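Local coordinates for DUF2666 domain-containing protein (PDB 3V68) that belongs to the DUF2666 family of unknown function and probably binds double-stranded DNA, at residues E3-F8 with N138-Y143. Numbering follows the deposited sequence.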
loop_
_atom_site.group_PDB
_atom_site.type_symbol
_atom_site.label_atom_id
_atom_site.label_comp_id
_atom_site.label_asym_id
_atom_site.label_seq_id
_atom_site.Cartn_x
_atom_site.Cartn_y
_atom_site.Cartn_z
ATOM N N GLU A 3 -3.317 -15.357 -22.940
ATOM C CA GLU A 3 -4.710 -14.957 -23.135
ATOM C C GLU A 3 -5.295 -14.276 -21.896
ATOM O O GLU A 3 -4.686 -14.290 -20.823
ATOM C CB GLU A 3 -5.580 -16.148 -23.570
ATOM C CG GLU A 3 -5.220 -16.749 -24.941
ATOM C CD GLU A 3 -5.222 -15.733 -26.085
ATOM O OE1 GLU A 3 -6.072 -14.813 -26.094
ATOM O OE2 GLU A 3 -4.367 -15.864 -26.989
ATOM N N ARG A 4 -6.476 -13.683 -22.065
ATOM C CA ARG A 4 -7.154 -12.929 -21.008
ATOM C C ARG A 4 -7.223 -13.674 -19.680
ATOM O O ARG A 4 -7.683 -14.815 -19.615
ATOM C CB ARG A 4 -8.559 -12.529 -21.455
ATOM C CG ARG A 4 -9.355 -11.763 -20.406
ATOM C CD ARG A 4 -10.710 -11.370 -20.944
ATOM N NE ARG A 4 -10.594 -10.335 -21.966
ATOM C CZ ARG A 4 -11.616 -9.817 -22.641
ATOM N NH1 ARG A 4 -12.855 -10.234 -22.418
ATOM N NH2 ARG A 4 -11.393 -8.874 -23.548
ATOM N N ILE A 5 -6.769 -13.001 -18.629
ATOM C CA ILE A 5 -6.714 -13.573 -17.293
ATOM C C ILE A 5 -6.558 -12.443 -16.276
ATOM O O ILE A 5 -5.908 -11.435 -16.549
ATOM C CB ILE A 5 -5.545 -14.598 -17.163
ATOM C CG1 ILE A 5 -5.633 -15.375 -15.843
ATOM C CG2 ILE A 5 -4.184 -13.908 -17.341
ATOM C CD1 ILE A 5 -4.677 -16.553 -15.736
ATOM N N LEU A 6 -7.175 -12.610 -15.113
ATOM C CA LEU A 6 -6.964 -11.688 -14.013
ATOM C C LEU A 6 -7.089 -12.475 -12.730
ATOM O O LEU A 6 -8.191 -12.830 -12.325
ATOM C CB LEU A 6 -7.981 -10.549 -14.056
ATOM C CG LEU A 6 -7.772 -9.355 -13.130
ATOM C CD1 LEU A 6 -6.338 -8.825 -13.207
ATOM C CD2 LEU A 6 -8.764 -8.258 -13.463
ATOM N N GLU A 7 -5.953 -12.770 -12.106
ATOM C CA GLU A 7 -5.950 -13.633 -10.936
ATOM C C GLU A 7 -4.884 -13.276 -9.913
ATOM O O GLU A 7 -3.808 -12.761 -10.252
ATOM C CB GLU A 7 -5.824 -15.108 -11.333
ATOM C CG GLU A 7 -4.525 -15.491 -12.013
ATOM C CD GLU A 7 -4.356 -16.996 -12.135
ATOM O OE1 GLU A 7 -3.249 -17.490 -11.831
ATOM O OE2 GLU A 7 -5.327 -17.683 -12.532
ATOM N N PHE A 8 -5.216 -13.548 -8.657
ATOM C CA PHE A 8 -4.278 -13.458 -7.557
ATOM C C PHE A 8 -4.422 -14.693 -6.685
ATOM O O PHE A 8 -5.520 -15.015 -6.236
ATOM C CB PHE A 8 -4.525 -12.201 -6.710
ATOM C CG PHE A 8 -3.649 -12.126 -5.495
ATOM C CD1 PHE A 8 -2.312 -11.762 -5.616
ATOM C CD2 PHE A 8 -4.148 -12.448 -4.231
ATOM C CE1 PHE A 8 -1.483 -11.711 -4.500
ATOM C CE2 PHE A 8 -3.323 -12.396 -3.108
ATOM C CZ PHE A 8 -1.990 -12.028 -3.243
ATOM N N ASN A 138 1.281 -15.107 -6.520
ATOM C CA ASN A 138 0.971 -15.032 -7.947
ATOM C C ASN A 138 -0.060 -13.956 -8.290
ATOM O O ASN A 138 -1.240 -14.090 -7.954
ATOM C CB ASN A 138 0.519 -16.410 -8.462
ATOM C CG ASN A 138 -0.154 -16.342 -9.821
ATOM O OD1 ASN A 138 0.289 -15.622 -10.718
ATOM N ND2 ASN A 138 -1.242 -17.093 -9.976
ATOM N N PHE A 139 0.398 -12.891 -8.945
ATOM C CA PHE A 139 -0.489 -11.915 -9.574
ATOM C C PHE A 139 -0.275 -11.978 -11.077
ATOM O O PHE A 139 0.807 -11.656 -11.569
ATOM C CB PHE A 139 -0.226 -10.490 -9.066
ATOM C CG PHE A 139 -1.136 -9.445 -9.673
ATOM C CD1 PHE A 139 -2.343 -9.130 -9.066
ATOM C CD2 PHE A 139 -0.790 -8.785 -10.855
ATOM C CE1 PHE A 139 -3.193 -8.172 -9.609
ATOM C CE2 PHE A 139 -1.635 -7.827 -11.417
ATOM C CZ PHE A 139 -2.846 -7.521 -10.790
ATOM N N THR A 140 -1.312 -12.378 -11.802
ATOM C CA THR A 140 -1.228 -12.494 -13.250
ATOM C C THR A 140 -2.391 -11.748 -13.876
ATOM O O THR A 140 -3.552 -11.992 -13.535
ATOM C CB THR A 140 -1.216 -13.977 -13.701
ATOM O OG1 THR A 140 -0.053 -14.622 -13.178
ATOM C CG2 THR A 140 -1.197 -14.090 -15.218
ATOM N N ALA A 141 -2.065 -10.822 -14.773
ATOM C CA ALA A 141 -3.064 -10.016 -15.451
ATOM C C ALA A 141 -2.769 -9.914 -16.933
ATOM O O ALA A 141 -1.659 -9.552 -17.330
ATOM C CB ALA A 141 -3.130 -8.621 -14.832
ATOM N N ARG A 142 -3.761 -10.255 -17.749
ATOM C CA ARG A 142 -3.744 -9.900 -19.159
ATOM C C ARG A 142 -5.140 -9.463 -19.585
ATOM O O ARG A 142 -6.095 -10.242 -19.524
ATOM C CB ARG A 142 -3.237 -11.048 -20.034
ATOM C CG ARG A 142 -2.806 -10.594 -21.440
ATOM C CD ARG A 142 -3.977 -10.536 -22.423
ATOM N NE ARG A 142 -3.638 -9.803 -23.644
ATOM C CZ ARG A 142 -4.300 -9.898 -24.794
ATOM N NH1 ARG A 142 -5.349 -10.704 -24.908
ATOM N NH2 ARG A 142 -3.906 -9.185 -25.842
ATOM N N TYR A 143 -5.245 -8.207 -20.004
ATOM C CA TYR A 143 -6.508 -7.643 -20.452
ATOM C C TYR A 143 -6.227 -6.525 -21.445
ATOM O O TYR A 143 -5.619 -5.511 -21.097
ATOM C CB TYR A 143 -7.327 -7.124 -19.264
ATOM C CG TYR A 143 -8.748 -6.762 -19.626
ATOM C CD1 TYR A 143 -9.668 -7.747 -19.976
ATOM C CD2 TYR A 143 -9.175 -5.434 -19.624
ATOM C CE1 TYR A 143 -10.976 -7.423 -20.318
ATOM C CE2 TYR A 143 -10.485 -5.102 -19.962
ATOM C CZ TYR A 143 -11.376 -6.102 -20.309
ATOM O OH TYR A 143 -12.673 -5.795 -20.644
#
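Leu6 pushes CD1 against the small bump of Ala141 CB, 3.6 Å away. CD1 also reaches the tip of the Phe139 ring at CZ. Next along this face, Phe8 turns the edge of its ring, at CD1, to Phe139 CB, and Leu6 and Phe8 press on helix 26-43 while Phe139 packs against helix 160-181. On the reverse face two methyls meet, Ile5 CG2 and Thr140 CG2, 3.7 Å apart. With CG between its backbone N and carbonyl carbon (chi1 64°), Glu7 lies alongside Thr140, CG against CB. Its chain is extended beyond CG, and OE1 takes a 2.8 Å hydrogen bond from Asn138 ND2 on its anti side, while OE2 salt-bridges Arg131. The other end of the Asn138 amide accepts Thr140 OG1 at OD1, so both ends are gripped. An alanine in place of Asn138 would probably leave Glu7 OE1 and Thr140 OG1 without these partners and open a gap between them. At the far end Arg4 runs beside Tyr143, whose CE1 lies 3.4 Å from Arg4 CZ, over one guanidinium face; Phe24 adds a cation-pi contact to Arg4. Backbone pairs Ile5–Arg142 and Glu7–Thr140 each make two hydrogen bonds, joining the first strands of the two DUF2666 regions as the central antiparallel pair of a four-stranded sheet backed by helices.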